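Local coordinates for protein beta-glucosidase (Chaetomella raphigera, PDB 6JXG) that probably hydrolyses terminal, non-reducing beta-D-glucosyl residues to release beta-D-glucose, as a secreted family 3 glycoside hydrolase of cellulose breakdown, at residues P530-T542 / V557-P569. Numbering follows the deposited sequence.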
loop_
_atom_site.group_PDB
_atom_site.type_symbol
_atom_site.label_atom_id
_atom_site.label_comp_id
_atom_site.label_asym_id
_atom_site.label_seq_id
_atom_site.Cartn_x
_atom_site.Cartn_y
_atom_site.Cartn_z
ATOM N N PRO A 530 -8.085 7.672 -0.576
ATOM C CA PRO A 530 -7.022 7.401 -1.515
ATOM C C PRO A 530 -7.510 6.756 -2.795
ATOM O O PRO A 530 -6.714 6.357 -3.607
ATOM C CB PRO A 530 -6.138 6.403 -0.742
ATOM C CG PRO A 530 -7.129 5.540 0.006
ATOM C CD PRO A 530 -8.222 6.577 0.416
ATOM N N TYR A 531 -8.823 6.702 -2.964
ATOM C CA TYR A 531 -9.493 6.237 -4.178
ATOM C C TYR A 531 -10.852 6.896 -4.297
ATOM O O TYR A 531 -11.264 7.647 -3.413
ATOM C CB TYR A 531 -9.600 4.722 -4.161
ATOM C CG TYR A 531 -10.026 4.165 -2.810
ATOM C CD1 TYR A 531 -11.240 4.507 -2.245
ATOM C CD2 TYR A 531 -9.195 3.271 -2.100
ATOM C CE1 TYR A 531 -11.616 4.017 -1.030
ATOM C CE2 TYR A 531 -9.588 2.776 -0.875
ATOM C CZ TYR A 531 -10.795 3.165 -0.350
ATOM O OH TYR A 531 -11.163 2.635 0.865
ATOM N N THR A 532 -11.480 6.726 -5.439
ATOM C CA THR A 532 -12.770 7.346 -5.689
ATOM C C THR A 532 -13.890 6.446 -5.313
ATOM O O THR A 532 -13.796 5.230 -5.594
ATOM C CB THR A 532 -12.909 7.708 -7.187
ATOM O OG1 THR A 532 -11.896 8.592 -7.580
ATOM C CG2 THR A 532 -14.259 8.358 -7.536
ATOM N N ILE A 533 -14.949 7.018 -4.679
ATOM C CA ILE A 533 -16.194 6.326 -4.399
ATOM C C ILE A 533 -17.237 6.852 -5.409
ATOM O O ILE A 533 -17.700 8.010 -5.350
ATOM C CB ILE A 533 -16.665 6.502 -2.944
ATOM C CG1 ILE A 533 -15.639 5.883 -1.997
ATOM C CG2 ILE A 533 -18.080 5.927 -2.703
ATOM C CD1 ILE A 533 -16.032 5.902 -0.558
ATOM N N ALA A 534 -17.528 5.992 -6.390
ATOM C CA ALA A 534 -18.453 6.310 -7.488
ATOM C C ALA A 534 -19.912 6.126 -7.054
ATOM O O ALA A 534 -20.234 5.504 -6.002
ATOM C CB ALA A 534 -18.173 5.412 -8.613
ATOM N N LYS A 535 -20.797 6.644 -7.883
ATOM C CA LYS A 535 -22.228 6.464 -7.692
ATOM C C LYS A 535 -22.747 5.131 -8.259
ATOM O O LYS A 535 -23.777 4.622 -7.780
ATOM C CB LYS A 535 -23.015 7.604 -8.340
ATOM C CG LYS A 535 -22.655 8.973 -7.814
ATOM C CD LYS A 535 -23.692 9.959 -8.259
ATOM C CE LYS A 535 -23.177 11.354 -8.139
ATOM N NZ LYS A 535 -24.261 12.197 -8.776
ATOM N N GLN A 536 -22.031 4.573 -9.208
ATOM C CA GLN A 536 -22.231 3.233 -9.696
ATOM C C GLN A 536 -20.914 2.596 -10.149
ATOM O O GLN A 536 -19.999 3.264 -10.650
ATOM C CB GLN A 536 -23.212 3.239 -10.876
ATOM C CG GLN A 536 -22.717 3.879 -12.146
ATOM C CD GLN A 536 -23.836 4.286 -13.144
ATOM O OE1 GLN A 536 -23.627 5.107 -14.003
ATOM N NE2 GLN A 536 -24.954 3.716 -13.034
ATOM N N ALA A 537 -20.844 1.273 -10.060
ATOM C CA ALA A 537 -19.635 0.532 -10.393
ATOM C C ALA A 537 -19.132 0.723 -11.836
ATOM O O ALA A 537 -17.909 0.769 -12.075
ATOM C CB ALA A 537 -19.817 -0.992 -10.057
ATOM N N SER A 538 -20.044 0.919 -12.812
ATOM C CA SER A 538 -19.602 1.069 -14.221
ATOM C C SER A 538 -18.832 2.381 -14.488
ATOM O O SER A 538 -18.112 2.478 -15.447
ATOM C CB SER A 538 -20.837 0.968 -15.173
ATOM O OG SER A 538 -21.765 1.980 -14.835
ATOM N N ASP A 539 -19.003 3.382 -13.622
ATOM C CA ASP A 539 -18.292 4.640 -13.671
ATOM C C ASP A 539 -16.756 4.502 -13.550
ATOM O O ASP A 539 -16.038 5.384 -14.017
ATOM C CB ASP A 539 -18.775 5.593 -12.557
ATOM C CG ASP A 539 -20.205 6.187 -12.829
ATOM O OD1 ASP A 539 -20.735 6.037 -13.973
ATOM O OD2 ASP A 539 -20.728 6.839 -11.898
ATOM N N TYR A 540 -16.249 3.457 -12.886
ATOM C CA TYR A 540 -14.737 3.321 -12.772
ATOM C C TYR A 540 -14.116 3.061 -14.129
ATOM O O TYR A 540 -12.949 3.419 -14.369
ATOM C CB TYR A 540 -14.279 2.240 -11.783
ATOM C CG TYR A 540 -14.606 2.582 -10.410
ATOM C CD1 TYR A 540 -13.732 3.346 -9.646
ATOM C CD2 TYR A 540 -15.771 2.160 -9.846
ATOM C CE1 TYR A 540 -14.039 3.669 -8.358
ATOM C CE2 TYR A 540 -16.106 2.500 -8.535
ATOM C CZ TYR A 540 -15.275 3.283 -7.806
ATOM O OH TYR A 540 -15.593 3.649 -6.533
ATOM N N GLY A 541 -14.899 2.482 -15.061
ATOM C CA GLY A 541 -14.380 2.150 -16.379
ATOM C C GLY A 541 -13.393 1.007 -16.400
ATOM O O GLY A 541 -12.761 0.763 -17.431
ATOM N N THR A 542 -13.182 0.377 -15.246
ATOM C CA THR A 542 -12.337 -0.841 -15.117
ATOM C C THR A 542 -13.130 -1.877 -14.375
ATOM O O THR A 542 -14.073 -1.564 -13.611
ATOM C CB THR A 542 -11.078 -0.604 -14.337
ATOM O OG1 THR A 542 -11.392 0.030 -13.082
ATOM C CG2 THR A 542 -10.151 0.277 -15.077
ATOM N N VAL A 557 -7.217 6.149 -14.850
ATOM C CA VAL A 557 -7.559 5.212 -13.815
ATOM C C VAL A 557 -7.971 6.027 -12.583
ATOM O O VAL A 557 -7.444 7.110 -12.342
ATOM C CB VAL A 557 -6.328 4.367 -13.576
ATOM C CG1 VAL A 557 -6.262 3.817 -12.219
ATOM C CG2 VAL A 557 -6.246 3.264 -14.623
ATOM N N ASP A 558 -8.955 5.530 -11.856
ATOM C CA ASP A 558 -9.534 6.221 -10.749
ATOM C C ASP A 558 -9.936 7.672 -11.154
ATOM O O ASP A 558 -10.544 7.873 -12.212
ATOM C CB ASP A 558 -8.638 6.127 -9.474
ATOM C CG ASP A 558 -9.403 6.429 -8.187
ATOM O OD1 ASP A 558 -10.079 5.546 -7.545
ATOM O OD2 ASP A 558 -9.310 7.605 -7.817
ATOM N N TYR A 559 -9.592 8.665 -10.346
ATOM C CA TYR A 559 -10.084 10.045 -10.564
ATOM C C TYR A 559 -9.695 10.652 -11.902
ATOM O O TYR A 559 -10.385 11.535 -12.399
ATOM C CB TYR A 559 -9.684 11.003 -9.420
ATOM C CG TYR A 559 -8.193 11.336 -9.331
ATOM C CD1 TYR A 559 -7.710 12.521 -9.812
ATOM C CD2 TYR A 559 -7.286 10.437 -8.747
ATOM C CE1 TYR A 559 -6.369 12.846 -9.771
ATOM C CE2 TYR A 559 -5.972 10.793 -8.626
ATOM C CZ TYR A 559 -5.496 11.970 -9.186
ATOM O OH TYR A 559 -4.149 12.279 -9.118
ATOM N N ARG A 560 -8.556 10.231 -12.448
ATOM C CA ARG A 560 -8.137 10.645 -13.792
ATOM C C ARG A 560 -9.228 10.336 -14.829
ATOM O O ARG A 560 -9.490 11.152 -15.710
ATOM C CB ARG A 560 -6.847 9.917 -14.170
ATOM C CG ARG A 560 -5.615 10.305 -13.341
ATOM C CD ARG A 560 -4.503 9.233 -13.492
ATOM N NE ARG A 560 -3.170 9.810 -13.240
ATOM C CZ ARG A 560 -2.675 10.087 -12.036
ATOM N NH1 ARG A 560 -3.395 9.785 -10.974
ATOM N NH2 ARG A 560 -1.502 10.746 -11.903
ATOM N N HIS A 561 -9.858 9.178 -14.706
ATOM C CA HIS A 561 -11.004 8.821 -15.541
ATOM C C HIS A 561 -12.246 9.631 -15.277
ATOM O O HIS A 561 -12.876 10.156 -16.227
ATOM C CB HIS A 561 -11.306 7.334 -15.440
ATOM C CG HIS A 561 -12.599 6.924 -16.057
ATOM N ND1 HIS A 561 -12.837 6.930 -17.415
ATOM C CD2 HIS A 561 -13.721 6.435 -15.479
ATOM C CE1 HIS A 561 -14.066 6.492 -17.642
ATOM N NE2 HIS A 561 -14.614 6.174 -16.484
ATOM N N PHE A 562 -12.615 9.733 -14.022
ATOM C CA PHE A 562 -13.813 10.525 -13.659
ATOM C C PHE A 562 -13.632 11.938 -14.205
ATOM O O PHE A 562 -14.611 12.511 -14.781
ATOM C CB PHE A 562 -14.086 10.515 -12.161
ATOM C CG PHE A 562 -14.542 9.187 -11.639
ATOM C CD1 PHE A 562 -15.866 8.955 -11.375
ATOM C CD2 PHE A 562 -13.622 8.134 -11.421
ATOM C CE1 PHE A 562 -16.301 7.757 -10.892
ATOM C CE2 PHE A 562 -14.070 6.880 -10.995
ATOM C CZ PHE A 562 -15.416 6.694 -10.712
ATOM N N ASP A 563 -12.418 12.494 -14.029
ATOM C CA ASP A 563 -12.158 13.856 -14.466
ATOM C C ASP A 563 -12.230 13.918 -16.025
ATOM O O ASP A 563 -12.923 14.770 -16.598
ATOM C CB ASP A 563 -10.778 14.368 -13.978
ATOM C CG ASP A 563 -10.687 14.506 -12.496
ATOM O OD1 ASP A 563 -11.729 14.442 -11.806
ATOM O OD2 ASP A 563 -9.549 14.770 -11.981
ATOM N N GLN A 564 -11.554 13.019 -16.709
ATOM C CA GLN A 564 -11.461 13.090 -18.202
ATOM C C GLN A 564 -12.819 12.852 -18.875
ATOM O O GLN A 564 -13.121 13.405 -19.916
ATOM C CB GLN A 564 -10.478 12.049 -18.739
ATOM C CG GLN A 564 -10.315 12.030 -20.279
ATOM C CD GLN A 564 -9.889 13.366 -20.874
ATOM O OE1 GLN A 564 -10.267 13.712 -22.011
ATOM N NE2 GLN A 564 -9.081 14.119 -20.139
ATOM N N ALA A 565 -13.618 12.019 -18.277
ATOM C CA ALA A 565 -14.892 11.669 -18.823
ATOM C C ALA A 565 -16.009 12.513 -18.264
ATOM O O ALA A 565 -17.154 12.292 -18.624
ATOM C CB ALA A 565 -15.150 10.203 -18.504
ATOM N N ASN A 566 -15.702 13.443 -17.353
ATOM C CA ASN A 566 -16.676 14.266 -16.743
ATOM C C ASN A 566 -17.752 13.502 -15.993
ATOM O O ASN A 566 -18.902 13.830 -16.153
ATOM C CB ASN A 566 -17.301 15.162 -17.840
ATOM C CG ASN A 566 -16.251 16.078 -18.449
ATOM O OD1 ASN A 566 -15.704 15.796 -19.484
ATOM N ND2 ASN A 566 -15.905 17.134 -17.712
ATOM N N ILE A 567 -17.368 12.502 -15.175
ATOM C CA ILE A 567 -18.310 11.729 -14.382
ATOM C C ILE A 567 -18.202 12.228 -12.968
ATOM O O ILE A 567 -17.084 12.305 -12.449
ATOM C CB ILE A 567 -17.973 10.205 -14.418
ATOM C CG1 ILE A 567 -18.135 9.663 -15.819
ATOM C CG2 ILE A 567 -18.879 9.492 -13.423
ATOM C CD1 ILE A 567 -17.530 8.300 -16.133
ATOM N N GLN A 568 -19.319 12.624 -12.358
ATOM C CA GLN A 568 -19.306 13.053 -10.988
ATOM C C GLN A 568 -19.252 11.808 -10.064
ATOM O O GLN A 568 -20.144 10.960 -10.097
ATOM C CB GLN A 568 -20.545 13.902 -10.601
ATOM C CG GLN A 568 -20.539 15.343 -11.094
ATOM C CD GLN A 568 -21.524 15.526 -12.242
ATOM O OE1 GLN A 568 -22.718 15.233 -12.096
ATOM N NE2 GLN A 568 -21.027 15.991 -13.403
ATOM N N PRO A 569 -18.236 11.764 -9.192
ATOM C CA PRO A 569 -18.198 10.664 -8.266
ATOM C C PRO A 569 -19.121 11.018 -7.155
ATOM O O PRO A 569 -19.566 12.190 -7.084
ATOM C CB PRO A 569 -16.704 10.664 -7.803
ATOM C CG PRO A 569 -16.121 12.008 -8.141
ATOM C CD PRO A 569 -17.073 12.664 -9.104
HETATM O O HOH W 1 -19.794 8.238 -10.048
HETATM O O HOH W 2 -22.509 11.274 -11.546
HETATM O O HOH W 3 -17.011 4.615 -17.108
HETATM O O HOH W 4 -22.125 9.760 -11.549
HETATM O O HOH W 5 -10.872 3.648 -12.604
#
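Phe562 slots its ring between two parts of the 530-542 loop: the methyl CG2 of Thr532 sits over the centre of one face, 3.7 Å from the ring centroid in a CH-pi contact, while the carbonyl O of Asp539 lies over the opposite face near the rim. The leading edge of the same ring runs into Tyr540, Phe562 CE2 coming 3.8 Å from Tyr540 CD1, and with the planes at 83° this is a T-shaped stack that presents the phenylalanine edge to the tyrosine face. Ala534 CB meets the edge of the Phe562 ring at CZ, 3.7 Å away. Tyr540 in turn ties its own loop together, its OH giving a bond to Thr532 O (2.6 Å) and taking one from Ala534 N.

Thr532 is gripped from its polar side by Asp558. The backbone N of Thr532 reaches the syn lone pair of Asp558 OD1 at 2.8 Å and 165°, whereas Thr532 OG1 donates to Asp558 OD2 at 2.8 Å from well above the carboxylate plane. With OG1 anti to the carbonyl carbon, beside the backbone N (chi1 -59°), the hydroxyl faces the carboxylate and CG2 is left for Phe562 and Pro569. An alanine in place of Asp558 would remove both acceptors and probably leave the buried Thr532 N and OG1 without these partners.

One water joins Tyr540 O to Asp558 N, and another links Ser538 O with His561 NE2. The helix is also tied outward, through salt bridges of Arg560 to Asp130 and of Asp563 to Arg702. The whole is a loop packed on the short helix 559-564, which ends in a Schellman motif at Asn566, within the C-terminal domain of family 3 glycoside hydrolases.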